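Local coordinates for probable ribosomal RNA small subunit methyltransferase (Thermus thermophilus, PDB 3DMG), which probably methylates small-subunit ribosomal RNA, taking the methyl group from S-adenosyl-L-methionine, whose demethylated product S-adenosyl-L-homocysteine is bound here, at residues E257-E262 against Q283-D288; A313-V318 against L344-L349; A321-A326 against E352-F357; F336-N341 against K366-E371. All coordinates share one frame; numbering follows the deposited sequence. Where two conformers were deposited one is given.

Contact 1. Residues E257-E262 against Q283-D288. With SAH (S-adenosyl-L-homocysteine), chain H.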
# COMPACT_ATOMS: atom_id res chain seq x y z
N GLU A 257 -8.33 20.91 -9.26
CA GLU A 257 -9.33 20.04 -8.67
C GLU A 257 -8.72 18.64 -8.71
O GLU A 257 -8.71 18.01 -9.76
CB GLU A 257 -10.62 20.09 -9.50
CG GLU A 257 -11.76 19.25 -8.96
CD GLU A 257 -13.03 19.39 -9.80
OE1 GLU A 257 -13.55 20.52 -9.93
OE2 GLU A 257 -13.50 18.35 -10.32
N VAL A 258 -8.21 18.18 -7.58
CA VAL A 258 -7.37 16.98 -7.55
C VAL A 258 -8.11 15.78 -6.98
O VAL A 258 -8.85 15.88 -5.98
CB VAL A 258 -6.05 17.20 -6.75
CG1 VAL A 258 -5.16 15.95 -6.80
CG2 VAL A 258 -5.28 18.42 -7.27
N VAL A 259 -7.93 14.65 -7.66
CA VAL A 259 -8.37 13.36 -7.16
C VAL A 259 -7.12 12.54 -6.94
O VAL A 259 -6.35 12.36 -7.87
CB VAL A 259 -9.30 12.64 -8.16
CG1 VAL A 259 -9.64 11.22 -7.67
CG2 VAL A 259 -10.59 13.44 -8.40
N GLY A 260 -6.91 12.07 -5.71
CA GLY A 260 -5.81 11.15 -5.40
C GLY A 260 -6.38 9.76 -5.33
O GLY A 260 -7.44 9.56 -4.76
N VAL A 261 -5.70 8.80 -5.97
CA VAL A 261 -6.05 7.39 -5.78
C VAL A 261 -4.87 6.68 -5.14
O VAL A 261 -3.71 6.92 -5.50
CB VAL A 261 -6.50 6.68 -7.08
CG1 VAL A 261 -7.85 7.21 -7.53
CG2 VAL A 261 -5.42 6.78 -8.21
N GLU A 262 -5.16 5.86 -4.14
CA GLU A 262 -4.13 5.22 -3.33
C GLU A 262 -4.64 3.88 -2.79
O GLU A 262 -5.72 3.82 -2.21
CB GLU A 262 -3.77 6.17 -2.19
CG GLU A 262 -2.89 5.60 -1.09
CD GLU A 262 -1.57 5.09 -1.63
OE1 GLU A 262 -0.81 5.90 -2.23
OE2 GLU A 262 -1.29 3.89 -1.42
N GLN A 283 -10.10 15.05 -3.35
CA GLN A 283 -10.69 13.75 -3.11
C GLN A 283 -9.57 12.76 -2.86
O GLN A 283 -8.68 12.62 -3.69
CB GLN A 283 -11.55 13.30 -4.29
CG GLN A 283 -12.73 14.23 -4.57
CD GLN A 283 -13.62 13.72 -5.68
OE1 GLN A 283 -14.27 12.69 -5.54
NE2 GLN A 283 -13.67 14.45 -6.79
N ALA A 284 -9.60 12.12 -1.70
CA ALA A 284 -8.56 11.18 -1.29
C ALA A 284 -9.19 9.79 -1.31
O ALA A 284 -9.81 9.36 -0.32
CB ALA A 284 -8.07 11.53 0.10
N LEU A 285 -9.05 9.11 -2.45
CA LEU A 285 -9.76 7.85 -2.66
C LEU A 285 -8.89 6.64 -2.35
O LEU A 285 -7.72 6.58 -2.71
CB LEU A 285 -10.26 7.73 -4.08
CG LEU A 285 -11.14 8.89 -4.57
CD1 LEU A 285 -11.61 8.60 -5.98
CD2 LEU A 285 -12.33 9.11 -3.65
N HIS A 286 -9.49 5.69 -1.64
CA HIS A 286 -8.88 4.40 -1.40
C HIS A 286 -9.26 3.52 -2.58
O HIS A 286 -10.43 3.12 -2.74
CB HIS A 286 -9.42 3.82 -0.09
CG HIS A 286 -8.67 2.61 0.38
ND1 HIS A 286 -9.19 1.69 1.27
CD2 HIS A 286 -7.42 2.17 0.07
CE1 HIS A 286 -8.30 0.73 1.49
NE2 HIS A 286 -7.21 1.02 0.79
N SER A 287 -8.28 3.23 -3.42
CA SER A 287 -8.56 2.71 -4.74
C SER A 287 -7.38 1.90 -5.27
O SER A 287 -6.24 2.29 -5.07
CB SER A 287 -8.80 3.90 -5.67
OG SER A 287 -9.16 3.48 -6.99
N ASP A 288 -7.69 0.79 -5.93
CA ASP A 288 -6.67 0.04 -6.67
C ASP A 288 -6.57 0.67 -8.04
O ASP A 288 -7.46 0.48 -8.90
CB ASP A 288 -7.10 -1.43 -6.80
CG ASP A 288 -6.09 -2.27 -7.55
OD1 ASP A 288 -4.95 -1.81 -7.78
OD2 ASP A 288 -6.44 -3.42 -7.88
N SAH H . 2.68 10.32 -4.70
CA SAH H . 3.39 10.08 -3.40
CB SAH H . 3.72 8.60 -3.17
CG SAH H . 4.49 7.93 -4.30
SD SAH H . 5.07 6.26 -3.90
C SAH H . 4.69 10.87 -3.37
O SAH H . 5.08 11.31 -4.46
OXT SAH H . 5.30 11.01 -2.31
C5' SAH H . 3.89 5.24 -4.85
C4' SAH H . 2.52 5.15 -4.19
O4' SAH H . 1.78 4.26 -5.03
C3' SAH H . 2.50 4.62 -2.74
O3' SAH H . 1.84 5.54 -1.88
C2' SAH H . 1.75 3.30 -2.92
O2' SAH H . 1.06 2.87 -1.77
C1' SAH H . 0.91 3.60 -4.15
N9 SAH H . 0.36 2.39 -4.74
C8 SAH H . 0.93 1.14 -4.80
N7 SAH H . 0.06 0.32 -5.44
C5 SAH H . -1.03 1.05 -5.81
C6 SAH H . -2.23 0.70 -6.45
N6 SAH H . -2.48 -0.57 -6.85
N1 SAH H . -3.14 1.72 -6.65
C2 SAH H . -2.93 3.01 -6.22
N3 SAH H . -1.77 3.35 -5.53
C4 SAH H . -0.85 2.36 -5.35
O HOH W 1 -12.91 16.33 -8.14
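The S-adenosyl-L-homocysteine pocket is built at the C-terminal ends of two parallel strands, 257-262 and 283-286, that pair through Val259 with Gln283, Gly260 with Ala284, Val261 with Leu285 and Glu262 with His286. Their backbone bonds alternate from Gln283 N to Val258 O through to Ser287 N to Glu262 O. Gly260 N meets Gln283 O at 2.7 Å in a nearly straight bond, 172° at the hydrogen. The last bond is different: Ser287 N sits well above the carbonyl plane of Glu262, while the His286 ring brings its CD2 edge to that same Glu262 O at 3.3 Å. Joined by helix 265-277, the strands form a right-handed beta-alpha-beta crossover of the Rossmann-like methyltransferase fold. On the face away from this helix, Val259 spreads its two methyls: CG1 packs on Leu285 CD1 at 3.7 Å, and CG2 on the amide nitrogen NE2 of Gln283. Further along, Val261 CB lies against Ser287 CB. Glu262 turns to the helix side, where its chain, bent at CB-CG (chi2 59°), presents the carboxylate to the ribose like a fork: OE1 takes the bond from SAH O3' at 2.7 Å and OE2 that from SAH O2' at 2.6 Å. Backbone N of Gly243 and of Asp264 also bond to these oxygens. Beyond the strand, Asp288 OD1 accepts a hydrogen bond from the adenine N6 at 2.9 Å, and its OD2 pairs with Lys24.

Contact 2. Residues A313-V318 against L344-L349. With SAH (S-adenosyl-L-homocysteine), chain H.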
# COMPACT_ATOMS: atom_id res chain seq x y z
N ALA A 313 15.04 -4.27 -11.41
CA ALA A 313 15.31 -3.69 -12.72
C ALA A 313 14.06 -3.63 -13.60
O ALA A 313 14.12 -3.12 -14.73
CB ALA A 313 16.41 -4.45 -13.43
N VAL A 314 12.95 -4.13 -13.07
CA VAL A 314 11.74 -4.34 -13.85
C VAL A 314 10.64 -3.46 -13.28
O VAL A 314 10.50 -3.36 -12.06
CB VAL A 314 11.33 -5.84 -13.86
CG1 VAL A 314 10.04 -6.05 -14.63
CG2 VAL A 314 12.44 -6.71 -14.45
N ILE A 315 9.87 -2.83 -14.17
CA ILE A 315 8.71 -2.01 -13.78
C ILE A 315 7.58 -2.92 -13.26
O ILE A 315 7.21 -3.92 -13.89
CB ILE A 315 8.22 -1.13 -14.96
CG1 ILE A 315 9.33 -0.14 -15.36
CG2 ILE A 315 6.96 -0.34 -14.59
CD1 ILE A 315 9.11 0.47 -16.72
N LEU A 316 7.06 -2.55 -12.09
CA LEU A 316 6.00 -3.32 -11.43
C LEU A 316 4.72 -3.32 -12.26
O LEU A 316 4.44 -2.35 -12.95
CB LEU A 316 5.71 -2.70 -10.06
CG LEU A 316 6.78 -2.85 -8.97
CD1 LEU A 316 6.46 -1.95 -7.80
CD2 LEU A 316 6.90 -4.30 -8.50
N ASP A 317 3.95 -4.41 -12.18
CA ASP A 317 2.64 -4.45 -12.82
C ASP A 317 1.79 -3.21 -12.48
O ASP A 317 1.14 -2.65 -13.37
CB ASP A 317 1.87 -5.69 -12.39
CG ASP A 317 2.43 -6.96 -12.94
OD1 ASP A 317 3.16 -6.93 -13.95
OD2 ASP A 317 2.12 -8.01 -12.34
N VAL A 318 1.76 -2.78 -11.22
CA VAL A 318 0.97 -1.61 -10.83
C VAL A 318 1.43 -0.37 -11.58
O VAL A 318 0.63 0.40 -12.09
CB VAL A 318 1.04 -1.34 -9.30
CG1 VAL A 318 0.41 0.00 -8.96
CG2 VAL A 318 0.34 -2.47 -8.53
N LEU A 344 14.76 2.83 -15.18
CA LEU A 344 13.51 2.10 -15.35
C LEU A 344 12.97 2.40 -16.75
O LEU A 344 12.89 3.57 -17.16
CB LEU A 344 12.52 2.43 -14.25
CG LEU A 344 12.85 1.82 -12.88
CD1 LEU A 344 11.86 2.31 -11.82
CD2 LEU A 344 12.87 0.29 -12.96
N LYS A 345 12.63 1.34 -17.47
CA LYS A 345 12.37 1.43 -18.91
C LYS A 345 10.97 1.95 -19.26
O LYS A 345 10.19 1.27 -19.94
CB LYS A 345 12.67 0.07 -19.58
CG LYS A 345 14.13 -0.36 -19.38
CD LYS A 345 14.38 -1.80 -19.78
CE LYS A 345 15.80 -2.23 -19.43
NZ LYS A 345 16.01 -3.69 -19.59
N TYR A 346 10.66 3.16 -18.81
CA TYR A 346 9.33 3.75 -19.05
C TYR A 346 9.15 4.28 -20.47
O TYR A 346 8.02 4.40 -20.95
CB TYR A 346 9.03 4.87 -18.06
CG TYR A 346 8.55 4.37 -16.73
CD1 TYR A 346 7.24 3.93 -16.56
CD2 TYR A 346 9.41 4.33 -15.63
CE1 TYR A 346 6.80 3.47 -15.35
CE2 TYR A 346 8.98 3.86 -14.40
CZ TYR A 346 7.66 3.45 -14.27
OH TYR A 346 7.19 2.97 -13.06
N GLU A 347 10.25 4.59 -21.13
CA GLU A 347 10.19 5.24 -22.44
C GLU A 347 9.40 4.43 -23.47
O GLU A 347 8.47 4.98 -24.07
CB GLU A 347 11.60 5.54 -22.95
CG GLU A 347 12.29 6.62 -22.15
CD GLU A 347 12.99 6.12 -20.89
OE1 GLU A 347 12.97 4.90 -20.58
OE2 GLU A 347 13.60 6.97 -20.21
N PRO A 348 9.74 3.13 -23.65
CA PRO A 348 8.92 2.34 -24.58
C PRO A 348 7.44 2.25 -24.20
O PRO A 348 6.59 2.18 -25.08
CB PRO A 348 9.58 0.95 -24.54
CG PRO A 348 10.43 0.94 -23.31
CD PRO A 348 10.85 2.35 -23.09
N LEU A 349 7.12 2.27 -22.90
CA LEU A 349 5.71 2.22 -22.46
C LEU A 349 4.95 3.49 -22.85
O LEU A 349 3.79 3.43 -23.26
CB LEU A 349 5.57 2.01 -20.95
CG LEU A 349 6.25 0.83 -20.26
CD1 LEU A 349 5.84 0.85 -18.80
CD2 LEU A 349 5.86 -0.51 -20.91
N SAH H . 2.68 10.32 -4.70
CA SAH H . 3.39 10.08 -3.40
CB SAH H . 3.72 8.60 -3.17
CG SAH H . 4.49 7.93 -4.30
SD SAH H . 5.07 6.26 -3.90
C SAH H . 4.69 10.87 -3.37
O SAH H . 5.08 11.31 -4.46
OXT SAH H . 5.30 11.01 -2.31
C5' SAH H . 3.89 5.24 -4.85
C4' SAH H . 2.52 5.15 -4.19
O4' SAH H . 1.78 4.26 -5.03
C3' SAH H . 2.50 4.62 -2.74
O3' SAH H . 1.84 5.54 -1.88
C2' SAH H . 1.75 3.30 -2.92
O2' SAH H . 1.06 2.87 -1.77
C1' SAH H . 0.91 3.60 -4.15
N9 SAH H . 0.36 2.39 -4.74
C8 SAH H . 0.93 1.14 -4.80
N7 SAH H . 0.06 0.32 -5.44
C5 SAH H . -1.03 1.05 -5.81
C6 SAH H . -2.23 0.70 -6.45
N6 SAH H . -2.48 -0.57 -6.85
N1 SAH H . -3.14 1.72 -6.65
C2 SAH H . -2.93 3.01 -6.22
N3 SAH H . -1.77 3.35 -5.53
C4 SAH H . -0.85 2.36 -5.35
O HOH W 2 12.60 -1.25 -16.33
O HOH W 3 14.57 -4.67 -17.18
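The lead-in to helix 317-329 meets the start of helix 346-354 here, with Ile315 pushed against Leu344, Tyr346 and Leu349. Ile315 carries most of the contact from its side. Its CD1 methyl stands over the middle of the Tyr346 ring, 3.8 Å from the centroid and 4° off the ring normal, a CH-pi contact in which the methyl presses squarely on the face. The other branch, CG2, lies anti to the backbone N (chi1 of the CG1 branch -62°) and reaches the phenol end of the same ring, 3.7 Å from Tyr346 OH. One isoleucine therefore spans the ring from its centre to its hydroxyl. CD1 also touches Lys345 C at 3.5 Å and Leu349 CD1 at 3.9 Å, while CG1 rests against Leu344 CB.

In this Rossmann-like methyltransferase domain the two helices pack beside each other on one side of the central sheet, and the Tyr346 ring is wedged between them and the strands, also touching Val323, Leu338 and Leu368. Lys345 is the centre of an inverse gamma turn, closed by Tyr346 N bonding to Leu344 O, which delivers the chain into helix 346-354. No direct hydrogen bond joins 313-318 to 344-349. Instead, two waters bridge them: both donate to Ala313 O, one accepting from Lys345 N at 2.8 Å and the other from Lys345 NZ at 3.0 Å. Leu344 CD2 lies 4.0 Å from Ala313 O, and its side chain also neighbours Phe308 and Asn341 of the guanosine site. At the opposite end of 313-318, Val318 CG1 packs on the adenine, 3.6 Å from SAH N7.

Contact 3. Residues A321-A326 against E352-F357. With SAH (S-adenosyl-L-homocysteine), chain H; SO4 (sulfate ion), chain C.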
# COMPACT_ATOMS: atom_id res chain seq x y z
N ALA A 321 0.39 -0.43 -15.07
CA ALA A 321 -1.02 -0.08 -15.12
C ALA A 321 -1.26 1.43 -14.96
O ALA A 321 -2.17 1.98 -15.58
CB ALA A 321 -1.83 -0.87 -14.08
N PHE A 322 -0.44 2.10 -14.14
CA PHE A 322 -0.56 3.55 -13.98
C PHE A 322 -0.42 4.24 -15.34
O PHE A 322 -1.16 5.16 -15.65
CB PHE A 322 0.56 4.08 -13.08
CG PHE A 322 0.29 3.98 -11.59
CD1 PHE A 322 -0.75 3.21 -11.05
CD2 PHE A 322 1.10 4.68 -10.72
CE1 PHE A 322 -0.94 3.17 -9.66
CE2 PHE A 322 0.93 4.64 -9.36
CZ PHE A 322 -0.10 3.88 -8.81
N VAL A 323 0.57 3.81 -16.14
CA VAL A 323 0.78 4.41 -17.46
C VAL A 323 -0.41 4.15 -18.38
O VAL A 323 -0.90 5.08 -19.04
CB VAL A 323 2.05 3.89 -18.12
CG1 VAL A 323 2.21 4.47 -19.55
CG2 VAL A 323 3.26 4.23 -17.26
N ASN A 324 -0.88 2.90 -18.40
CA ASN A 324 -2.02 2.50 -19.24
C ASN A 324 -3.28 3.28 -18.86
O ASN A 324 -4.00 3.79 -19.72
CB ASN A 324 -2.27 0.99 -19.10
CG ASN A 324 -2.94 0.37 -20.33
OD1 ASN A 324 -3.15 1.02 -21.35
ND2 ASN A 324 -3.28 -0.91 -20.22
N VAL A 325 -3.53 3.40 -17.56
CA VAL A 325 -4.68 4.13 -17.05
C VAL A 325 -4.55 5.63 -17.33
O VAL A 325 -5.50 6.28 -17.72
CB VAL A 325 -4.86 3.81 -15.54
CG1 VAL A 325 -5.74 4.84 -14.87
CG2 VAL A 325 -5.46 2.40 -15.39
N ALA A 326 -3.34 6.18 -17.18
CA ALA A 326 -3.12 7.58 -17.52
C ALA A 326 -3.53 7.91 -18.95
O ALA A 326 -4.26 8.88 -19.20
CB ALA A 326 -1.68 7.97 -17.28
N GLU A 352 4.35 3.62 -26.56
CA GLU A 352 3.27 2.71 -26.92
C GLU A 352 1.90 3.32 -26.66
O GLU A 352 1.01 3.28 -27.51
CB GLU A 352 3.44 1.39 -26.16
CG GLU A 352 2.33 0.37 -26.37
CD GLU A 352 2.46 -0.82 -25.44
OE1 GLU A 352 3.39 -0.84 -24.60
OE2 GLU A 352 1.63 -1.75 -25.57
N LYS A 353 1.73 3.90 -25.47
CA LYS A 353 0.41 4.37 -25.04
C LYS A 353 0.05 5.78 -25.49
O LYS A 353 -1.14 6.11 -25.56
CB LYS A 353 0.27 4.26 -23.51
CG LYS A 353 0.45 2.86 -22.95
CD LYS A 353 -0.59 1.88 -23.46
CE LYS A 353 -0.16 0.44 -23.18
NZ LYS A 353 -1.27 -0.52 -23.38
N PHE A 354 1.06 6.61 -25.77
CA PHE A 354 0.82 8.01 -26.14
C PHE A 354 1.25 8.37 -27.56
O PHE A 354 0.74 9.33 -28.13
CB PHE A 354 1.52 8.96 -25.16
CG PHE A 354 0.89 9.00 -23.81
CD1 PHE A 354 -0.19 9.85 -23.55
CD2 PHE A 354 1.37 8.20 -22.78
CE1 PHE A 354 -0.78 9.90 -22.29
CE2 PHE A 354 0.79 8.24 -21.52
CZ PHE A 354 -0.28 9.10 -21.27
N GLY A 355 2.19 7.61 -28.11
CA GLY A 355 2.72 7.86 -29.45
C GLY A 355 4.08 8.54 -29.43
O GLY A 355 4.89 8.36 -30.34
N ALA A 356 4.32 9.34 -28.39
CA ALA A 356 5.55 10.11 -28.23
C ALA A 356 5.71 10.48 -26.77
O ALA A 356 4.79 10.31 -25.98
CB ALA A 356 5.49 11.38 -29.08
N PHE A 357 6.89 10.99 -26.42
CA PHE A 357 7.13 11.45 -25.06
C PHE A 357 8.31 12.41 -25.04
O PHE A 357 9.09 12.48 -26.00
CB PHE A 357 7.40 10.28 -24.10
CG PHE A 357 8.77 9.69 -24.27
CD1 PHE A 357 9.83 10.13 -23.49
CD2 PHE A 357 9.01 8.71 -25.23
CE1 PHE A 357 11.11 9.61 -23.67
CE2 PHE A 357 10.28 8.18 -25.42
CZ PHE A 357 11.33 8.64 -24.64
N SAH H . 2.68 10.32 -4.70
CA SAH H . 3.39 10.08 -3.40
CB SAH H . 3.72 8.60 -3.17
CG SAH H . 4.49 7.93 -4.30
SD SAH H . 5.07 6.26 -3.90
C SAH H . 4.69 10.87 -3.37
O SAH H . 5.08 11.31 -4.46
OXT SAH H . 5.30 11.01 -2.31
C5' SAH H . 3.89 5.24 -4.85
C4' SAH H . 2.52 5.15 -4.19
O4' SAH H . 1.78 4.26 -5.03
C3' SAH H . 2.50 4.62 -2.74
O3' SAH H . 1.84 5.54 -1.88
C2' SAH H . 1.75 3.30 -2.92
O2' SAH H . 1.06 2.87 -1.77
C1' SAH H . 0.91 3.60 -4.15
N9 SAH H . 0.36 2.39 -4.74
C8 SAH H . 0.93 1.14 -4.80
N7 SAH H . 0.06 0.32 -5.44
C5 SAH H . -1.03 1.05 -5.81
C6 SAH H . -2.23 0.70 -6.45
N6 SAH H . -2.48 -0.57 -6.85
N1 SAH H . -3.14 1.72 -6.65
C2 SAH H . -2.93 3.01 -6.22
N3 SAH H . -1.77 3.35 -5.53
C4 SAH H . -0.85 2.36 -5.35
S SO4 C . -5.93 -1.26 -22.73
O1 SO4 C . -6.72 -1.85 -21.65
O2 SO4 C . -5.98 0.20 -22.64
O3 SO4 C . -4.54 -1.68 -22.62
O4 SO4 C . -6.47 -1.71 -24.01
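A sulfate ion, probably from the crystallisation liquor, sits where Asn324 of helix 317-329 meets Lys353 near the end of helix 346-354. In the conformer of Asn324 described here, one of two deposited, the amide is shared between two partners: ND2 donates to sulfate O3 at 2.8 Å, with 161° at the hydrogen, while OD1 accepts a weak bond from Lys353 NZ at 3.2 Å; both bonds hold for that copy only. The ammonium also stands 3.6 Å from sulfate O3, so its charge is likely to steady the anion, to which Arg5 N bonds as well. The lysine chain folds at chi2 (-63°) and then runs extended past the amide, bringing CD within 3.4 Å of Asn324 OD1. Nearer the backbone, Lys353 CG crosses Val323 CG1 at 4.2 Å. A methionine in its place would probably leave Asn324 OD1 without its weak donor and the sulfate without the ammonium beside it. Deeper in, the Phe354 ring lies by the first helix, its CZ 4.4 Å from Ala326 CB and its CE2 reaching Val323 CG1; behind it, Phe336 of the sheet meets the same ring with planes at about 20°. On another side of helix 317-329, the edge of Phe322 approaches the adenine, CZ lying 3.7 Å from SAH N3. Two neighbouring helices packed on one side of a central sheet, polar at their outer rim and apolar beneath, belong to the alpha/beta sandwich of Rossmann-like methyltransferases.

Contact 4. Residues F336-N341 against K366-E371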
# COMPACT_ATOMS: atom_id res chain seq x y z
N PHE A 336 0.51 14.23 -19.15
CA PHE A 336 0.93 13.22 -18.18
C PHE A 336 2.36 13.52 -17.74
O PHE A 336 3.23 13.74 -18.60
CB PHE A 336 0.89 11.85 -18.87
CG PHE A 336 1.27 10.68 -18.01
CD1 PHE A 336 0.81 10.57 -16.69
CD2 PHE A 336 2.04 9.64 -18.54
CE1 PHE A 336 1.14 9.45 -15.91
CE2 PHE A 336 2.38 8.53 -17.77
CZ PHE A 336 1.94 8.43 -16.46
N PHE A 337 2.60 13.54 -16.43
CA PHE A 337 3.95 13.65 -15.87
C PHE A 337 4.23 12.41 -15.02
O PHE A 337 3.43 12.05 -14.16
CB PHE A 337 4.08 14.87 -14.95
CG PHE A 337 3.92 16.19 -15.64
CD1 PHE A 337 5.04 16.93 -16.04
CD2 PHE A 337 2.66 16.71 -15.88
CE1 PHE A 337 4.88 18.16 -16.66
CE2 PHE A 337 2.50 17.94 -16.50
CZ PHE A 337 3.61 18.66 -16.90
N LEU A 338 5.38 11.79 -15.26
CA LEU A 338 5.80 10.62 -14.50
C LEU A 338 7.26 10.78 -14.08
O LEU A 338 8.08 11.25 -14.86
CB LEU A 338 5.66 9.36 -15.35
CG LEU A 338 6.13 8.02 -14.77
CD1 LEU A 338 5.29 6.87 -15.28
CD2 LEU A 338 7.60 7.81 -15.12
N VAL A 339 7.57 10.41 -12.85
CA VAL A 339 8.95 10.48 -12.36
C VAL A 339 9.43 9.11 -11.89
O VAL A 339 8.69 8.37 -11.23
CB VAL A 339 9.12 11.59 -11.28
CG1 VAL A 339 8.36 11.26 -10.01
CG2 VAL A 339 10.64 11.83 -10.96
N SER A 340 10.67 8.77 -12.24
CA SER A 340 11.24 7.50 -11.80
C SER A 340 12.75 7.52 -11.72
O SER A 340 13.42 8.45 -12.17
CB SER A 340 10.81 6.36 -12.72
OG SER A 340 11.58 6.30 -13.90
N ASN A 341 13.28 6.44 -11.15
CA ASN A 341 14.70 6.17 -11.20
C ASN A 341 15.17 6.11 -12.66
O ASN A 341 14.44 5.66 -13.55
CB ASN A 341 15.00 4.89 -10.43
CG ASN A 341 14.66 5.03 -8.95
OD1 ASN A 341 14.78 6.12 -8.37
ND2 ASN A 341 14.22 3.94 -8.34
N LYS A 366 14.48 10.79 -13.41
CA LYS A 366 13.98 11.35 -14.66
C LYS A 366 12.50 11.67 -14.58
O LYS A 366 11.71 10.91 -14.01
CB LYS A 366 14.27 10.43 -15.85
CG LYS A 366 13.69 9.05 -15.80
CD LYS A 366 14.18 8.25 -17.00
CE LYS A 366 13.58 6.86 -16.95
NZ LYS A 366 14.29 5.95 -17.87
N VAL A 367 12.15 12.83 -15.13
CA VAL A 367 10.75 13.20 -15.32
C VAL A 367 10.40 13.08 -16.79
O VAL A 367 11.00 13.77 -17.64
CB VAL A 367 10.42 14.62 -14.83
CG1 VAL A 367 8.92 14.93 -15.02
CG2 VAL A 367 10.81 14.79 -13.37
N LEU A 368 9.42 12.22 -17.07
CA LEU A 368 8.94 12.01 -18.42
C LEU A 368 7.58 12.68 -18.58
O LEU A 368 6.81 12.83 -17.62
CB LEU A 368 8.87 10.52 -18.75
CG LEU A 368 10.17 9.72 -18.60
CD1 LEU A 368 9.91 8.24 -18.90
CD2 LEU A 368 11.32 10.26 -19.48
N PHE A 369 7.29 13.09 -19.81
CA PHE A 369 6.10 13.85 -20.12
C PHE A 369 5.46 13.28 -21.37
O PHE A 369 6.15 12.92 -22.32
CB PHE A 369 6.50 15.32 -20.35
CG PHE A 369 5.41 16.18 -20.95
CD1 PHE A 369 4.48 16.81 -20.13
CD2 PHE A 369 5.34 16.37 -22.33
CE1 PHE A 369 3.47 17.61 -20.67
CE2 PHE A 369 4.32 17.17 -22.90
CZ PHE A 369 3.39 17.79 -22.06
N ALA A 370 4.13 13.18 -21.37
CA ALA A 370 3.43 12.84 -22.61
C ALA A 370 2.16 13.64 -22.75
O ALA A 370 1.59 14.11 -21.76
CB ALA A 370 3.15 11.36 -22.68
N GLU A 371 1.71 13.80 -23.99
CA GLU A 371 0.48 14.53 -24.28
C GLU A 371 -0.50 13.62 -25.00
O GLU A 371 -0.13 12.90 -25.94
CB GLU A 371 0.78 15.78 -25.11
CG GLU A 371 -0.41 16.70 -25.32
CD GLU A 371 -0.05 18.00 -26.03
OE1 GLU A 371 1.07 18.51 -25.83
OE2 GLU A 371 -0.90 18.51 -26.79
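Phe337 and Phe369 stand side by side on the antiparallel strands 334-340 and 366-371, where six backbone bonds link Phe336 with Ala370, Leu338 with Leu368 and Ser340 with Lys366. From its CB, the Phe337 side chain rises on the Val339 and Val367 side of the sheet, with CG anti to the carbonyl carbon (chi1 -65°). Its CD1 grazes Val367 CG1 near the ring plane at 4.5 Å; CE1 meets Phe369 CD1 at 3.7 Å, and at the tip CZ lies 3.9 Å from Phe369 CE1. The rings form an edge-to-face pair, the Phe369 edge directed at the Phe337 face, with centroids 5.3 Å apart and planes at 64°. Arg226 makes a cation-pi contact with Phe369. Further along, Val339 CG2 packs on Val367 CG2 at 3.8 Å. On the other side of the sheet, where Leu338 CD2 nears Leu368 CD1 and Phe336 CB nears Ala370 CB, Ser340 OG donates to Asn341 O at 3.0 Å and touches Lys366 CE at 3.7 Å. With an alanine in place of Ser340, the Asn341 carbonyl would probably lose this donor and the Lys366 methylenes a close neighbour. The chemistry implies a strand pair held by regular backbone bonds and apolar packing on both faces, while at its Ser340 end the buried Lys366 ammonium is met by the Glu347 carboxylate and the carbonyls of Pro342 and Leu344.

All four contacts lie within one Rossmann-like methyltransferase domain whose sheet has strand order 3-2-1-4-5-7-6. Contact 1 joins outermost strand 283-286 to 257-262, whereas contact 4 pairs 334-340 with the antiparallel 366-371 towards the other edge; their centres are 19 Å apart. Contacts 2 and 3, with centres 11 Å apart, use the same two helices, 317-329 and 346-354, and both touch contact 4, through Tyr346 and Phe354 among others. Along the chain contact 1 closes first, and the segments of the other three then alternate, interlocking this half. Contacts 1, 2 and 3 each reach S-adenosyl-L-homocysteine, and contact 4 holds Asn341 of the guanosine site.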